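Putative type VI secretion protein (Escherichia coli, PDB 6SKI) is a phospholipase effector toxin that is loaded onto the VgrG spike of the type VI secretion system and probably hydrolyses lipids of target cells. Local coordinates at residues A[99-104]-A[419-424]; A[414-419]-A[449-454]; A[436-439]-A[444-447]. All blocks are in the same frame, centred on the assembly; numbering follows the deposited sequence.

Contact 1 (A[99-104]-A[419-424]); sequences YSNIHW and VCLRVM
N101 and W104 on the first turn of helix 101-108 bracket L421, which projects from helix 416-431. The apolar part is the meeting of L421 with W104. CD2 of L421 abuts CB of W104 at 3.5 Å and meets CG more loosely, at an oblique angle to the indole, so it is the root of the tryptophan that packs here while the ring leads off toward E444. The chi1 of L421 (-174°) sets CG opposite the backbone nitrogen, which carries both methyls toward helix 101-108. The other methyl, CD1, is in van der Waals contact with a backbone oxygen, O of N101, at 3.5 Å.

The polar part belongs to the N101 amide. OD1 rests against CB of L421 at 3.6 Å, a van der Waals contact. ND2 passes CB of C420 at 3.8 Å and sits 3.5 Å from N of L421, but these two nitrogens are both donors and make no bond. ND2 hydrogen-bonds instead to O of A417, one turn earlier, with a weak second bond to I313 O.

A buried amide thus pins the helix start to the carbonyl of A417, while L421 supplies the hydrophobic fill beside it.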
loop_
_atom_site.group_PDB
_atom_site.type_symbol
_atom_site.label_atom_id
_atom_site.label_comp_id
_atom_site.label_asym_id
_atom_site.label_seq_id
_atom_site.Cartn_x
_atom_site.Cartn_y
_atom_site.Cartn_z
ATOM N N TYR A 99 -7.700 9.802 -0.529
ATOM C CA TYR A 99 -6.253 9.803 -0.675
ATOM C C TYR A 99 -5.601 9.214 0.566
ATOM O O TYR A 99 -5.953 9.560 1.696
ATOM C CB TYR A 99 -5.760 11.228 -0.908
ATOM C CG TYR A 99 -6.131 11.776 -2.259
ATOM C CD1 TYR A 99 -5.886 11.051 -3.413
ATOM C CD2 TYR A 99 -6.737 13.016 -2.381
ATOM C CE1 TYR A 99 -6.225 11.546 -4.650
ATOM C CE2 TYR A 99 -7.082 13.520 -3.615
ATOM C CZ TYR A 99 -6.823 12.781 -4.747
ATOM O OH TYR A 99 -7.165 13.279 -5.983
ATOM N N SER A 100 -4.649 8.313 0.354
ATOM C CA SER A 100 -3.945 7.683 1.461
ATOM C C SER A 100 -2.807 8.591 1.905
ATOM O O SER A 100 -2.612 9.689 1.379
ATOM C CB SER A 100 -3.440 6.303 1.058
ATOM O OG SER A 100 -2.990 6.300 -0.282
ATOM N N ASN A 101 -2.024 8.133 2.873
ATOM C CA ASN A 101 -0.861 8.882 3.314
ATOM C C ASN A 101 0.323 8.691 2.385
ATOM O O ASN A 101 1.248 9.507 2.406
ATOM C CB ASN A 101 -0.473 8.464 4.733
ATOM C CG ASN A 101 -1.245 9.213 5.789
ATOM O OD1 ASN A 101 -1.887 10.219 5.505
ATOM N ND2 ASN A 101 -1.195 8.721 7.017
ATOM N N ILE A 102 0.300 7.647 1.557
ATOM C CA ILE A 102 1.322 7.487 0.532
ATOM C C ILE A 102 1.134 8.527 -0.561
ATOM O O ILE A 102 2.106 9.060 -1.104
ATOM C CB ILE A 102 1.292 6.053 -0.025
ATOM C CG1 ILE A 102 1.608 5.056 1.087
ATOM C CG2 ILE A 102 2.271 5.899 -1.168
ATOM C CD1 ILE A 102 2.950 5.277 1.721
ATOM N N HIS A 103 -0.119 8.853 -0.881
ATOM C CA HIS A 103 -0.394 9.944 -1.807
ATOM C C HIS A 103 0.192 11.256 -1.301
ATOM O O HIS A 103 0.838 11.995 -2.050
ATOM C CB HIS A 103 -1.902 10.079 -2.010
ATOM C CG HIS A 103 -2.290 11.203 -2.916
ATOM N ND1 HIS A 103 -2.629 12.452 -2.445
ATOM C CD2 HIS A 103 -2.411 11.264 -4.262
ATOM C CE1 HIS A 103 -2.928 13.238 -3.462
ATOM N NE2 HIS A 103 -2.807 12.541 -4.576
ATOM N N TRP A 104 -0.019 11.556 -0.021
ATOM C CA TRP A 104 0.452 12.818 0.533
ATOM C C TRP A 104 1.966 12.830 0.674
ATOM O O TRP A 104 2.601 13.871 0.487
ATOM C CB TRP A 104 -0.221 13.073 1.877
ATOM C CG TRP A 104 -1.691 13.252 1.761
ATOM C CD1 TRP A 104 -2.652 12.512 2.370
ATOM C CD2 TRP A 104 -2.376 14.235 0.980
ATOM N NE1 TRP A 104 -3.896 12.967 2.018
ATOM C CE2 TRP A 104 -3.753 14.027 1.164
ATOM C CE3 TRP A 104 -1.957 15.272 0.143
ATOM C CZ2 TRP A 104 -4.714 14.816 0.545
ATOM C CZ3 TRP A 104 -2.911 16.052 -0.470
ATOM C CH2 TRP A 104 -4.274 15.821 -0.267
ATOM N N VAL A 419 -2.190 13.068 11.369
ATOM C CA VAL A 419 -1.246 12.881 12.464
ATOM C C VAL A 419 -0.268 11.764 12.131
ATOM O O VAL A 419 0.944 11.894 12.340
ATOM C CB VAL A 419 -2.003 12.594 13.773
ATOM C CG1 VAL A 419 -1.032 12.338 14.907
ATOM C CG2 VAL A 419 -2.938 13.736 14.108
ATOM N N CYS A 420 -0.777 10.652 11.600
ATOM C CA CYS A 420 0.111 9.560 11.212
ATOM C C CYS A 420 1.047 9.979 10.086
ATOM O O CYS A 420 2.216 9.574 10.059
ATOM C CB CYS A 420 -0.721 8.350 10.807
ATOM S SG CYS A 420 -1.720 7.711 12.159
ATOM N N LEU A 421 0.551 10.807 9.166
ATOM C CA LEU A 421 1.390 11.392 8.130
ATOM C C LEU A 421 2.525 12.199 8.734
ATOM O O LEU A 421 3.669 12.103 8.291
ATOM C CB LEU A 421 0.540 12.281 7.229
ATOM C CG LEU A 421 1.228 12.855 5.999
ATOM C CD1 LEU A 421 1.708 11.752 5.085
ATOM C CD2 LEU A 421 0.285 13.782 5.290
ATOM N N ARG A 422 2.218 13.025 9.730
ATOM C CA ARG A 422 3.247 13.864 10.333
ATOM C C ARG A 422 4.270 13.027 11.087
ATOM O O ARG A 422 5.460 13.357 11.105
ATOM C CB ARG A 422 2.602 14.906 11.240
ATOM C CG ARG A 422 1.913 15.984 10.447
ATOM C CD ARG A 422 0.860 16.708 11.233
ATOM N NE ARG A 422 -0.065 17.388 10.336
ATOM C CZ ARG A 422 0.037 18.665 9.995
ATOM N NH1 ARG A 422 1.027 19.403 10.473
ATOM N NH2 ARG A 422 -0.846 19.203 9.172
ATOM N N VAL A 423 3.832 11.926 11.698
ATOM C CA VAL A 423 4.785 11.035 12.355
ATOM C C VAL A 423 5.718 10.394 11.333
ATOM O O VAL A 423 6.940 10.332 11.537
ATOM C CB VAL A 423 4.046 9.976 13.188
ATOM C CG1 VAL A 423 5.041 9.118 13.933
ATOM C CG2 VAL A 423 3.109 10.642 14.165
ATOM N N MET A 424 5.168 9.916 10.214
ATOM C CA MET A 424 6.024 9.343 9.178
ATOM C C MET A 424 6.941 10.395 8.565
ATOM O O MET A 424 8.086 10.095 8.213
ATOM C CB MET A 424 5.184 8.665 8.099
ATOM C CG MET A 424 6.000 7.810 7.140
ATOM S SD MET A 424 6.895 6.445 7.901
ATOM C CE MET A 424 5.557 5.387 8.409
#

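Contact 2 (A[414-419]-A[449-454]); sequences NDWANV and SELIFL
L451 reaches across to D415, W416 and V419, and its side chain makes the close approaches of the contact. Its CB is directed at the opposite segment but makes no close approach of its own. CG follows, anti to the carbonyl carbon and beside the backbone N (chi1 -82°), and this turns the branch toward D415 and W416, which the methyls reach. From there the two methyls part company.

CD1 lies 3.6 Å from O of D415 and 3.9 Å from CB of the same residue. The same methyl meets the W416 ring at its edge, near the ring plane, 3.9 Å from CE3. It also comes within 4.2 Å of CG2 of V419.

The contact lies at the N-terminal ends of helices 416-431 and 452-466, so the leucine ties together the starts of two helices that follow one another in the chain. Further along, V419 packs on A455 and A458 of helix 452-466. Helix 416-431 itself lies against strands 278-284 and 303-306 of the central, mostly parallel sheet, the core of an alpha/beta-hydrolase fold.

CD2 turns to the benzo ring, 4.0 Å from both CE3 and CZ3 of W416, the two side chains crossing at about a right angle. V419 puts its CB over one face of the same indole, offset toward the rim, and I482 of helix 476-483 and P307 also touch the ring.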
loop_
_atom_site.group_PDB
_atom_site.type_symbol
_atom_site.label_atom_id
_atom_site.label_comp_id
_atom_site.label_asym_id
_atom_site.label_seq_id
_atom_site.Cartn_x
_atom_site.Cartn_y
_atom_site.Cartn_z
ATOM N N ASN A 414 -11.699 12.180 9.487
ATOM C CA ASN A 414 -10.536 11.464 8.981
ATOM C C ASN A 414 -9.221 12.167 9.302
ATOM O O ASN A 414 -8.242 12.004 8.566
ATOM C CB ASN A 414 -10.668 11.257 7.473
ATOM C CG ASN A 414 -10.423 12.527 6.686
ATOM O OD1 ASN A 414 -10.719 13.625 7.150
ATOM N ND2 ASN A 414 -9.878 12.382 5.487
ATOM N N ASP A 415 -9.171 12.933 10.385
ATOM C CA ASP A 415 -8.040 13.804 10.663
ATOM C C ASP A 415 -6.898 13.117 11.400
ATOM O O ASP A 415 -5.884 13.768 11.668
ATOM C CB ASP A 415 -8.502 15.013 11.476
ATOM C CG ASP A 415 -9.483 15.877 10.726
ATOM O OD1 ASP A 415 -9.090 16.477 9.706
ATOM O OD2 ASP A 415 -10.651 15.957 11.155
ATOM N N TRP A 416 -7.021 11.838 11.740
ATOM C CA TRP A 416 -5.948 11.160 12.452
ATOM C C TRP A 416 -4.906 10.576 11.508
ATOM O O TRP A 416 -3.757 10.351 11.918
ATOM C CB TRP A 416 -6.524 10.059 13.347
ATOM C CG TRP A 416 -5.502 9.423 14.221
ATOM C CD1 TRP A 416 -4.974 8.177 14.090
ATOM C CD2 TRP A 416 -4.867 10.013 15.357
ATOM N NE1 TRP A 416 -4.052 7.948 15.080
ATOM C CE2 TRP A 416 -3.968 9.063 15.871
ATOM C CE3 TRP A 416 -4.973 11.253 15.991
ATOM C CZ2 TRP A 416 -3.181 9.312 16.989
ATOM C CZ3 TRP A 416 -4.193 11.498 17.097
ATOM C CH2 TRP A 416 -3.308 10.533 17.586
ATOM N N ALA A 417 -5.253 10.398 10.239
ATOM C CA ALA A 417 -4.267 10.004 9.254
ATOM C C ALA A 417 -3.331 11.145 8.906
ATOM O O ALA A 417 -2.211 10.890 8.465
ATOM C CB ALA A 417 -4.955 9.493 7.989
ATOM N N ASN A 418 -3.731 12.388 9.170
ATOM C CA ASN A 418 -2.799 13.501 9.048
ATOM C C ASN A 418 -1.770 13.469 10.170
ATOM O O ASN A 418 -0.595 13.786 9.956
ATOM C CB ASN A 418 -3.566 14.819 9.053
ATOM C CG ASN A 418 -4.488 14.956 7.866
ATOM O OD1 ASN A 418 -4.259 14.356 6.819
ATOM N ND2 ASN A 418 -5.543 15.740 8.025
ATOM N N VAL A 419 -2.190 13.068 11.369
ATOM C CA VAL A 419 -1.246 12.881 12.464
ATOM C C VAL A 419 -0.268 11.764 12.131
ATOM O O VAL A 419 0.944 11.894 12.340
ATOM C CB VAL A 419 -2.003 12.594 13.773
ATOM C CG1 VAL A 419 -1.032 12.338 14.907
ATOM C CG2 VAL A 419 -2.938 13.736 14.108
ATOM N N SER A 449 -7.715 21.799 16.015
ATOM C CA SER A 449 -7.069 22.215 17.254
ATOM C C SER A 449 -7.084 21.097 18.284
ATOM O O SER A 449 -6.067 20.846 18.945
ATOM C CB SER A 449 -7.756 23.459 17.810
ATOM O OG SER A 449 -8.144 24.329 16.762
ATOM N N GLU A 450 -8.204 20.378 18.384
ATOM C CA GLU A 450 -8.308 19.254 19.307
ATOM C C GLU A 450 -7.202 18.238 19.079
ATOM O O GLU A 450 -6.765 17.571 20.021
ATOM C CB GLU A 450 -9.669 18.582 19.138
ATOM C CG GLU A 450 -10.252 18.003 20.405
ATOM C CD GLU A 450 -11.596 17.352 20.165
ATOM O OE1 GLU A 450 -12.243 16.936 21.148
ATOM O OE2 GLU A 450 -12.004 17.255 18.989
ATOM N N LEU A 451 -6.736 18.110 17.841
ATOM C CA LEU A 451 -5.731 17.128 17.478
ATOM C C LEU A 451 -4.337 17.717 17.341
ATOM O O LEU A 451 -3.417 16.989 16.960
ATOM C CB LEU A 451 -6.120 16.446 16.165
ATOM C CG LEU A 451 -7.123 15.297 16.236
ATOM C CD1 LEU A 451 -7.017 14.436 14.996
ATOM C CD2 LEU A 451 -6.915 14.464 17.487
ATOM N N ILE A 452 -4.147 19.007 17.631
ATOM C CA ILE A 452 -2.830 19.598 17.414
ATOM C C ILE A 452 -1.837 19.089 18.452
ATOM O O ILE A 452 -0.842 18.440 18.112
ATOM C CB ILE A 452 -2.912 21.135 17.405
ATOM C CG1 ILE A 452 -3.303 21.630 16.015
ATOM C CG2 ILE A 452 -1.583 21.750 17.789
ATOM C CD1 ILE A 452 -3.758 23.065 15.991
ATOM N N PHE A 453 -2.121 19.323 19.736
ATOM C CA PHE A 453 -1.182 18.916 20.774
ATOM C C PHE A 453 -0.990 17.409 20.768
ATOM O O PHE A 453 0.142 16.922 20.877
ATOM C CB PHE A 453 -1.667 19.405 22.141
ATOM C CG PHE A 453 -1.164 18.586 23.300
ATOM C CD1 PHE A 453 0.067 18.855 23.873
ATOM C CD2 PHE A 453 -1.939 17.570 23.839
ATOM C CE1 PHE A 453 0.529 18.109 24.944
ATOM C CE2 PHE A 453 -1.480 16.822 24.908
ATOM C CZ PHE A 453 -0.246 17.093 25.461
ATOM N N LEU A 454 -2.076 16.657 20.578
ATOM C CA LEU A 454 -1.961 15.209 20.499
ATOM C C LEU A 454 -1.015 14.794 19.389
ATOM O O LEU A 454 -0.194 13.889 19.587
ATOM C CB LEU A 454 -3.331 14.580 20.269
ATOM C CG LEU A 454 -4.301 14.691 21.435
ATOM C CD1 LEU A 454 -5.655 14.131 21.058
ATOM C CD2 LEU A 454 -3.721 13.960 22.615
#

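Contact 3 (A[436-439]-A[444-447]); sequences EPIR and ELQL
NE2 of Q446 hydrogen-bonds to O of N442, within the turn that connects the two segments, and beside that bond it meets the CG2 methyl of I438 at 3.7 Å. OE1 of the same amide takes a weak bond from NE2 of Q440. The glutamine chain is bent at its second torsion (chi2 -49°), folding the amide back over the turn instead of letting it extend away. O of R439 is also close to NE2 of Q446, at 2.6 Å, but the geometry is too poor for a hydrogen bond and the approach is doubtful.

The apolar side of the contact is made by I438. Where its CG2 passes the amide, the side chains of I438 and Q446 slide past each other in opposite directions. Its other branch ends in CD1, which touches CD1 of L445 at 3.9 Å, with these two chains crossing at about a right angle. L445 also packs on N418 and L421 of helix 416-431 and on W104 and L108 of helix 101-108, and I438 likewise reaches L108.

CB of R439 points away from the other segment, and the guanidinium NH2 makes a long salt bridge of 3.9 Å to OE1 of E436.

The connection between helices 416-431 and 452-466 has no regular strand pairing at this point. The chemistry therefore implies a loop held by an amide bonded within its own turn and by an isoleucine-leucine pair, L445 being the buried member, which seats the loop on helices 101-108 and 416-431.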
loop_
_atom_site.group_PDB
_atom_site.type_symbol
_atom_site.label_atom_id
_atom_site.label_comp_id
_atom_site.label_asym_id
_atom_site.label_seq_id
_atom_site.Cartn_x
_atom_site.Cartn_y
_atom_site.Cartn_z
ATOM N N GLU A 436 8.755 18.551 1.299
ATOM C CA GLU A 436 8.238 19.902 1.305
ATOM C C GLU A 436 7.446 20.133 2.590
ATOM O O GLU A 436 6.788 19.219 3.092
ATOM C CB GLU A 436 7.349 20.139 0.089
ATOM C CG GLU A 436 8.013 19.829 -1.247
ATOM C CD GLU A 436 8.930 20.936 -1.741
ATOM O OE1 GLU A 436 9.464 21.703 -0.913
ATOM O OE2 GLU A 436 9.120 21.034 -2.970
ATOM N N PRO A 437 7.508 21.336 3.150
ATOM C CA PRO A 437 6.769 21.607 4.385
ATOM C C PRO A 437 5.269 21.468 4.178
ATOM O O PRO A 437 4.745 21.683 3.084
ATOM C CB PRO A 437 7.158 23.053 4.704
ATOM C CG PRO A 437 8.532 23.154 4.131
ATOM C CD PRO A 437 8.363 22.479 2.797
ATOM N N ILE A 438 4.576 21.092 5.248
ATOM C CA ILE A 438 3.120 21.106 5.262
ATOM C C ILE A 438 2.686 22.535 5.543
ATOM O O ILE A 438 2.955 23.075 6.622
ATOM C CB ILE A 438 2.551 20.141 6.310
ATOM C CG1 ILE A 438 2.754 18.692 5.878
ATOM C CG2 ILE A 438 1.076 20.415 6.530
ATOM C CD1 ILE A 438 1.904 17.709 6.647
ATOM N N ARG A 439 2.025 23.150 4.574
ATOM C CA ARG A 439 1.657 24.551 4.652
ATOM C C ARG A 439 0.149 24.682 4.814
ATOM O O ARG A 439 -0.606 23.721 4.653
ATOM C CB ARG A 439 2.131 25.297 3.401
ATOM C CG ARG A 439 3.615 25.125 3.111
ATOM C CD ARG A 439 4.020 25.840 1.833
ATOM N NE ARG A 439 5.415 25.596 1.474
ATOM C CZ ARG A 439 5.823 24.608 0.681
ATOM N NH1 ARG A 439 4.943 23.764 0.162
ATOM N NH2 ARG A 439 7.112 24.464 0.406
ATOM N N GLU A 444 -6.170 19.929 3.219
ATOM C CA GLU A 444 -6.475 18.531 3.466
ATOM C C GLU A 444 -5.544 17.919 4.497
ATOM O O GLU A 444 -5.815 16.814 4.977
ATOM C CB GLU A 444 -6.380 17.737 2.164
ATOM C CG GLU A 444 -7.632 17.776 1.319
ATOM C CD GLU A 444 -7.329 17.991 -0.149
ATOM O OE1 GLU A 444 -6.270 18.576 -0.458
ATOM O OE2 GLU A 444 -8.148 17.574 -0.994
ATOM N N LEU A 445 -4.459 18.607 4.843
ATOM C CA LEU A 445 -3.465 18.105 5.776
ATOM C C LEU A 445 -3.428 18.907 7.066
ATOM O O LEU A 445 -2.582 18.641 7.925
ATOM C CB LEU A 445 -2.087 18.109 5.117
ATOM C CG LEU A 445 -1.923 17.103 3.981
ATOM C CD1 LEU A 445 -0.463 16.931 3.616
ATOM C CD2 LEU A 445 -2.553 15.776 4.353
ATOM N N GLN A 446 -4.332 19.866 7.230
ATOM C CA GLN A 446 -4.363 20.695 8.423
ATOM C C GLN A 446 -5.127 19.983 9.524
ATOM O O GLN A 446 -6.183 19.391 9.287
ATOM C CB GLN A 446 -5.004 22.053 8.135
ATOM C CG GLN A 446 -4.229 22.900 7.152
ATOM C CD GLN A 446 -2.760 22.998 7.503
ATOM O OE1 GLN A 446 -2.397 23.400 8.608
ATOM N NE2 GLN A 446 -1.901 22.622 6.564
ATOM N N LEU A 447 -4.583 20.045 10.727
ATOM C CA LEU A 447 -5.065 19.342 11.901
ATOM C C LEU A 447 -6.032 20.216 12.690
ATOM O O LEU A 447 -5.793 21.415 12.853
ATOM C CB LEU A 447 -3.899 18.944 12.791
ATOM C CG LEU A 447 -3.165 17.708 12.288
ATOM C CD1 LEU A 447 -2.097 17.318 13.259
ATOM C CD2 LEU A 447 -4.154 16.580 12.107
#

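All three contacts gather round helix 416-431, their centres about 10 to 12 Å apart. Contacts 1 and 2 share V419 and are joined directly by ND2 of N101 and O of A417, 2.8 Å apart. Contact 3 belongs to the connection leading from this helix to helix 452-466, whose start contact 2 joins to it. It leans on contact 1 where CH2 of W104 meets OE1 of E444 at 3.4 Å, and on contact 2 where CB of N418 packs on CD2 of L447 at 3.6 Å. In contact 1 the backbone of N101 is hydrogen-bonded to G314, a few residues beyond H310, which with S197 and D245 probably forms the catalytic triad, so this helical layer adjoins the histidine's loop.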